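Local atomic coordinates of protein PML (PDB entry 6IMQ), a protein that probably builds PML nuclear bodies, in part through self-association of its B1-box zinc finger, a process linked to acute promyelocytic leukaemia. Residues F21-F24 / E25-Q28; K33-E36 / A37-W40. One frame throughout, in Å; residues are numbered along the deposited sequence.

Interaction 1. Residues F21-F24 / E25-Q28. With ZN (zinc ion), chain I.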
ATOM      1  N   PHE B  21      -0.516  -2.288  -6.927  1.00 19.09           N
ATOM      2  CA  PHE B  21      -0.174  -1.188  -6.055  1.00 17.61           C
ATOM      3  C   PHE B  21      -1.276  -0.150  -6.098  1.00 18.59           C
ATOM      4  O   PHE B  21      -2.037  -0.041  -7.062  1.00 18.72           O
ATOM      5  CB  PHE B  21       1.166  -0.565  -6.443  1.00 20.06           C
ATOM      6  CG  PHE B  21       2.311  -1.488  -6.262  1.00 25.76           C
ATOM      7  CD1 PHE B  21       2.634  -2.418  -7.233  1.00 29.44           C
ATOM      8  CD2 PHE B  21       3.052  -1.447  -5.098  1.00 31.95           C
ATOM      9  CE1 PHE B  21       3.691  -3.281  -7.052  1.00 35.11           C
ATOM     10  CE2 PHE B  21       4.110  -2.303  -4.905  1.00 36.05           C
ATOM     11  CZ  PHE B  21       4.433  -3.227  -5.880  1.00 37.50           C
ATOM     12  N   TRP B  22      -1.375   0.575  -4.996  1.00 19.05           N
ATOM     13  CA  TRP B  22      -2.297   1.686  -4.837  1.00 22.60           C
ATOM     14  C   TRP B  22      -1.461   2.884  -4.432  1.00 24.44           C
ATOM     15  O   TRP B  22      -0.668   2.801  -3.486  1.00 26.20           O
ATOM     16  CB  TRP B  22      -3.361   1.386  -3.789  1.00 24.55           C
ATOM     17  CG  TRP B  22      -4.202   2.568  -3.393  1.00 26.75           C
ATOM     18  CD1 TRP B  22      -4.116   3.272  -2.230  1.00 29.65           C
ATOM     19  CD2 TRP B  22      -5.265   3.167  -4.145  1.00 25.07           C
ATOM     20  NE1 TRP B  22      -5.059   4.271  -2.207  1.00 28.71           N
ATOM     21  CE2 TRP B  22      -5.780   4.227  -3.371  1.00 26.32           C
ATOM     22  CE3 TRP B  22      -5.833   2.907  -5.394  1.00 26.81           C
ATOM     23  CZ2 TRP B  22      -6.827   5.031  -3.811  1.00 25.82           C
ATOM     24  CZ3 TRP B  22      -6.877   3.705  -5.826  1.00 27.83           C
ATOM     25  CH2 TRP B  22      -7.364   4.752  -5.037  1.00 27.86           C
ATOM     26  N   CYS B  23      -1.609   3.978  -5.154  1.00 23.55           N
ATOM     27  CA  CYS B  23      -0.931   5.214  -4.804  1.00 24.66           C
ATOM     28  C   CYS B  23      -1.897   6.116  -4.048  1.00 24.25           C
ATOM     29  O   CYS B  23      -2.976   6.446  -4.554  1.00 21.81           O
ATOM     30  CB  CYS B  23      -0.391   5.936  -6.032  1.00 27.27           C
ATOM     31  SG  CYS B  23       0.418   7.441  -5.501  1.00 27.12           S
ATOM     32  N   PHE B  24      -1.492   6.544  -2.853  1.00 22.90           N
ATOM     33  CA  PHE B  24      -2.366   7.363  -2.026  1.00 27.12           C
ATOM     34  C   PHE B  24      -2.492   8.792  -2.547  1.00 32.14           C
ATOM     35  O   PHE B  24      -3.520   9.437  -2.318  1.00 33.65           O
ATOM     36  CB  PHE B  24      -1.855   7.366  -0.585  1.00 24.41           C
ATOM     37  CG  PHE B  24      -1.993   6.048   0.103  1.00 25.65           C
ATOM     38  CD1 PHE B  24      -3.242   5.583   0.462  1.00 27.37           C
ATOM     39  CD2 PHE B  24      -0.884   5.268   0.392  1.00 26.35           C
ATOM     40  CE1 PHE B  24      -3.393   4.373   1.093  1.00 28.55           C
ATOM     41  CE2 PHE B  24      -1.028   4.054   1.030  1.00 27.18           C
ATOM     42  CZ  PHE B  24      -2.289   3.604   1.380  1.00 28.74           C
ATOM     43  N   GLU B  25      -1.479   9.307  -3.244  1.00 32.24           N
ATOM     44  CA  GLU B  25      -1.582  10.684  -3.716  1.00 33.78           C
ATOM     45  C   GLU B  25      -2.136  10.784  -5.135  1.00 30.90           C
ATOM     46  O   GLU B  25      -2.877  11.726  -5.438  1.00 28.75           O
ATOM     47  CB  GLU B  25      -0.218  11.375  -3.625  1.00 42.02           C
ATOM     48  CG  GLU B  25       0.117  11.850  -2.208  1.00 51.30           C
ATOM     49  CD  GLU B  25       1.358  11.181  -1.639  1.00 58.26           C
ATOM     50  OE1 GLU B  25       2.325  11.902  -1.316  1.00 60.26           O
ATOM     51  OE2 GLU B  25       1.368   9.939  -1.526  1.00 60.61           O
ATOM     52  N   CYS B  26      -1.806   9.834  -6.016  1.00 31.88           N
ATOM     53  CA  CYS B  26      -2.470   9.798  -7.314  1.00 32.85           C
ATOM     54  C   CYS B  26      -3.902   9.271  -7.198  1.00 32.52           C
ATOM     55  O   CYS B  26      -4.751   9.614  -8.026  1.00 45.04           O
ATOM     56  CB  CYS B  26      -1.698   8.919  -8.306  1.00 31.10           C
ATOM     57  SG  CYS B  26      -0.034   9.417  -8.784  1.00 36.26           S
ATOM     58  N   GLU B  27      -4.171   8.414  -6.204  1.00 35.79           N
ATOM     59  CA  GLU B  27      -5.485   7.772  -6.023  1.00 40.66           C
ATOM     60  C   GLU B  27      -5.750   6.747  -7.131  1.00 29.66           C
ATOM     61  O   GLU B  27      -6.881   6.573  -7.590  1.00 25.16           O
ATOM     62  CB  GLU B  27      -6.605   8.816  -5.955  1.00 61.33           C
ATOM     63  CG  GLU B  27      -7.361   9.076  -7.273  1.00 78.53           C
ATOM     64  CD  GLU B  27      -7.908  10.499  -7.387  1.00 92.40           C
ATOM     65  OE1 GLU B  27      -7.099  11.447  -7.329  1.00 97.46           O
ATOM     66  OE2 GLU B  27      -9.139  10.671  -7.543  1.00 97.57           O
ATOM     67  N   GLN B  28      -4.700   6.049  -7.552  1.00 26.63           N
ATOM     68  CA  GLN B  28      -4.789   5.189  -8.718  1.00 29.75           C
ATOM     69  C   GLN B  28      -4.176   3.822  -8.460  1.00 25.37           C
ATOM     70  O   GLN B  28      -3.288   3.657  -7.619  1.00 24.29           O
ATOM     71  CB  GLN B  28      -4.092   5.811  -9.937  1.00 40.69           C
ATOM     72  CG  GLN B  28      -4.938   6.755 -10.735  1.00 53.78           C
ATOM     73  CD  GLN B  28      -4.146   7.463 -11.813  1.00 62.94           C
ATOM     74  OE1 GLN B  28      -3.013   7.092 -12.113  1.00 62.52           O
ATOM     75  NE2 GLN B  28      -4.735   8.498 -12.392  1.00 69.41           N
TER
HETATM   76 ZN    ZN I 203       1.338   8.573  -7.312  1.00 34.10          ZN

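Interaction 2. Residues K33-E36 / A37-W40. With ZN (zinc ion), chain I; ZN (zinc ion), chain H.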
ATOM      1  N   LYS B  33       4.975  -3.170 -13.077  1.00 29.53           N
ATOM      2  CA  LYS B  33       5.826  -2.496 -14.058  1.00 33.12           C
ATOM      3  C   LYS B  33       5.478  -1.013 -14.180  1.00 24.23           C
ATOM      4  O   LYS B  33       6.379  -0.167 -14.215  1.00 21.31           O
ATOM      5  CB  LYS B  33       5.731  -3.259 -15.388  1.00 43.59           C
ATOM      6  CG  LYS B  33       5.087  -2.557 -16.552  1.00 52.45           C
ATOM      7  CD  LYS B  33       6.155  -1.963 -17.438  1.00 60.84           C
ATOM      8  CE  LYS B  33       5.634  -0.722 -18.058  1.00 66.38           C
ATOM      9  NZ  LYS B  33       4.752  -0.870 -19.224  1.00 70.91           N
ATOM     10  N   CYS B  34       4.189  -0.666 -14.210  1.00 23.84           N
ATOM     11  CA  CYS B  34       3.848   0.752 -14.180  1.00 23.14           C
ATOM     12  C   CYS B  34       4.195   1.367 -12.833  1.00 20.33           C
ATOM     13  O   CYS B  34       4.558   2.547 -12.767  1.00 19.93           O
ATOM     14  CB  CYS B  34       2.373   0.948 -14.512  1.00 26.86           C
ATOM     15  SG  CYS B  34       1.991   0.565 -16.255  1.00 30.28           S
ATOM     16  N   PHE B  35       4.125   0.586 -11.756  1.00 21.33           N
ATOM     17  CA  PHE B  35       4.462   1.141 -10.455  1.00 20.89           C
ATOM     18  C   PHE B  35       5.947   1.481 -10.357  1.00 22.90           C
ATOM     19  O   PHE B  35       6.298   2.526  -9.804  1.00 23.08           O
ATOM     20  CB  PHE B  35       4.075   0.182  -9.347  1.00 19.62           C
ATOM     21  CG  PHE B  35       4.351   0.721  -7.993  1.00 21.90           C
ATOM     22  CD1 PHE B  35       3.681   1.837  -7.537  1.00 25.38           C
ATOM     23  CD2 PHE B  35       5.296   0.132  -7.188  1.00 26.03           C
ATOM     24  CE1 PHE B  35       3.936   2.346  -6.289  1.00 31.64           C
ATOM     25  CE2 PHE B  35       5.562   0.630  -5.942  1.00 32.97           C
ATOM     26  CZ  PHE B  35       4.873   1.741  -5.482  1.00 34.74           C
ATOM     27  N   GLU B  36       6.834   0.630 -10.884  1.00 23.62           N
ATOM     28  CA  GLU B  36       8.261   0.955 -10.840  1.00 25.90           C
ATOM     29  C   GLU B  36       8.546   2.267 -11.574  1.00 23.22           C
ATOM     30  O   GLU B  36       9.395   3.055 -11.140  1.00 22.59           O
ATOM     31  CB  GLU B  36       9.091  -0.201 -11.410  1.00 36.54           C
ATOM     32  CG  GLU B  36       8.770  -1.542 -10.761  1.00 51.19           C
ATOM     33  CD  GLU B  36      10.003  -2.308 -10.289  1.00 66.01           C
ATOM     34  OE1 GLU B  36      11.142  -1.911 -10.622  1.00 71.54           O
ATOM     35  OE2 GLU B  36       9.820  -3.322  -9.580  1.00 71.45           O
ATOM     36  N   ALA B  37       7.843   2.532 -12.681  1.00 22.28           N
ATOM     37  CA  ALA B  37       8.021   3.812 -13.364  1.00 20.66           C
ATOM     38  C   ALA B  37       7.508   4.968 -12.513  1.00 16.72           C
ATOM     39  O   ALA B  37       8.136   6.027 -12.433  1.00 15.02           O
ATOM     40  CB  ALA B  37       7.311   3.798 -14.719  1.00 22.85           C
ATOM     41  N   HIS B  38       6.363   4.782 -11.867  1.00 17.53           N
ATOM     42  CA  HIS B  38       5.816   5.803 -10.982  1.00 19.46           C
ATOM     43  C   HIS B  38       6.797   6.136  -9.860  1.00 20.37           C
ATOM     44  O   HIS B  38       6.984   7.311  -9.521  1.00 22.54           O
ATOM     45  CB  HIS B  38       4.468   5.291 -10.479  1.00 22.21           C
ATOM     46  CG  HIS B  38       3.887   6.061  -9.342  1.00 29.50           C
ATOM     47  ND1 HIS B  38       4.250   5.832  -8.033  1.00 31.72           N
ATOM     48  CD2 HIS B  38       2.926   7.016  -9.305  1.00 29.77           C
ATOM     49  CE1 HIS B  38       3.566   6.637  -7.241  1.00 32.82           C
ATOM     50  NE2 HIS B  38       2.755   7.363  -7.988  1.00 34.97           N
ATOM     51  N   GLN B  39       7.492   5.124  -9.334  1.00 17.50           N
ATOM     52  CA  GLN B  39       8.436   5.387  -8.249  1.00 26.78           C
ATOM     53  C   GLN B  39       9.687   6.120  -8.736  1.00 25.81           C
ATOM     54  O   GLN B  39      10.342   6.819  -7.951  1.00 24.61           O
ATOM     55  CB  GLN B  39       8.857   4.083  -7.563  1.00 37.60           C
ATOM     56  CG  GLN B  39       7.732   3.227  -7.025  1.00 42.21           C
ATOM     57  CD  GLN B  39       6.954   3.921  -5.929  1.00 45.92           C
ATOM     58  OE1 GLN B  39       5.976   4.619  -6.197  1.00 38.28           O
ATOM     59  NE2 GLN B  39       7.374   3.725  -4.683  1.00 56.36           N
ATOM     60  N   TRP B  40      10.070   5.927  -9.995  1.00 26.61           N
ATOM     61  CA  TRP B  40      11.212   6.656 -10.534  1.00 22.10           C
ATOM     62  C   TRP B  40      10.884   8.135 -10.695  1.00 21.28           C
ATOM     63  O   TRP B  40      11.654   9.008 -10.273  1.00 23.30           O
ATOM     64  CB  TRP B  40      11.621   6.046 -11.867  1.00 17.57           C
ATOM     65  CG  TRP B  40      12.796   6.720 -12.453  1.00 21.06           C
ATOM     66  CD1 TRP B  40      12.799   7.756 -13.346  1.00 23.12           C
ATOM     67  CD2 TRP B  40      14.162   6.408 -12.190  1.00 22.99           C
ATOM     68  NE1 TRP B  40      14.097   8.110 -13.653  1.00 24.32           N
ATOM     69  CE2 TRP B  40      14.950   7.294 -12.956  1.00 26.58           C
ATOM     70  CE3 TRP B  40      14.797   5.460 -11.378  1.00 25.82           C
ATOM     71  CZ2 TRP B  40      16.339   7.266 -12.933  1.00 29.59           C
ATOM     72  CZ3 TRP B  40      16.180   5.428 -11.360  1.00 30.14           C
ATOM     73  CH2 TRP B  40      16.937   6.330 -12.130  1.00 31.72           C
TER
HETATM   74 ZN    ZN I 203       1.338   8.573  -7.312  1.00 34.10          ZN
HETATM   75 ZN    ZN H 202       0.480  -1.132 -15.795  1.00 37.74          ZN

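Interaction 1. Residues F21-F24 / E25-Q28
Cys23 SG is gripped twice: it binds a zinc ion at 2.3 Å and accepts the backbone N-H of Cys26, with Cys26 N 3.3 Å from Cys23 SG and the bond nearly straight (173°). The N-H should draw some negative charge off the thiolate and fix how the turn folds round the metal. Cys26 SG takes a second zinc position at 2.2 Å; its chi1 of -64° sets SG anti to the carbonyl carbon, bringing it round to the ion. His38 and His44 complete the site.

The backbone of Cys23 is held as well. Its O receives Glu27 N at 2.8 Å, from above the carbonyl plane, and more weakly Gln28 N, while Cys23 N donates to Gln28 O at 3.0 Å in an almost linear bond. Glu27, with positive phi and psi, lets the chain turn back here.

Trp22 packs against this turn, its six-membered ring against the Glu27–Gln28 peptide: Gln28 N sits 3.6 Å above the indole plane, toward its rim, and Trp22 CH2 comes within 3.2 Å of Glu27 O. The indole NE1 is hydrogen-bonded to Asp7 O of the second subunit, so Trp22 joins the turn to the neighbouring chain.

A CxxC pair with an N-H···S bond, closed by a G1 beta bulge with Glu27 in the positive-phi position, resembles a zinc knuckle, here in the Cys2His2 site of the B-box.

Interaction 2. Residues K33-E36 / A37-W40
Phe35 carries this helical contact, its ring stacked against the side chain of Gln39 one turn on. The phenyl CG is anti to the backbone N (chi1 -178°), which turns the ring toward the side chain of Gln39; chi1 of Gln39 (-56°) puts its CG over one ring face, 3.7 Å from the centroid, in a CH-pi contact, and the bend at chi2 brings the amide over the rim, its plane 22° from the ring. The same two residues are joined through the backbone, Gln39 N donating to Phe35 O at 2.9 Å. Gln39 OE1 also accepts His38 ND1 at 2.8 Å, in the amide plane and almost in the imidazole plane. The bond, together with the zinc on NE2 at 2.0 Å, should limit the rotation of the imidazole, and it makes Gln39 a second-shell residue.

Ala37 CB rests 3.6 Å from Cys34 O, a carbonyl that accepts His38 N at 3.0 Å; Glu36 O accepts Trp40 N one turn on.

Cys34 SG binds the other zinc, with Cys12, Cys15 and Cys31. One alpha-helix thus supplies a ligand to each metal site, as in the B-box zinc-binding fold.

How the interactions relate
Interaction 1 is a strand end and its turn, interaction 2 two turns of the helix 32-41, and both mix buried with solvent-facing residues. They meet at one zinc ion: Cys23 and Cys26 come from the turn, His38 from the helix. A second junction is apolar, where the ring of Phe21 stacks on that of Phe35, with Phe21 CD2 3.4 Å from Phe35 CE2. The chemistry differs with the scaffold. In 21-28 a backbone N-H supports a metal-bound thiolate, whereas in 33-40 a side-chain amide oxygen accepts the second nitrogen of a metal-bound imidazole. The helix alone of the two reaches the Cys4 zinc. Each segment pair also touches the second subunit, through Trp22 and Phe24 or through Gln39.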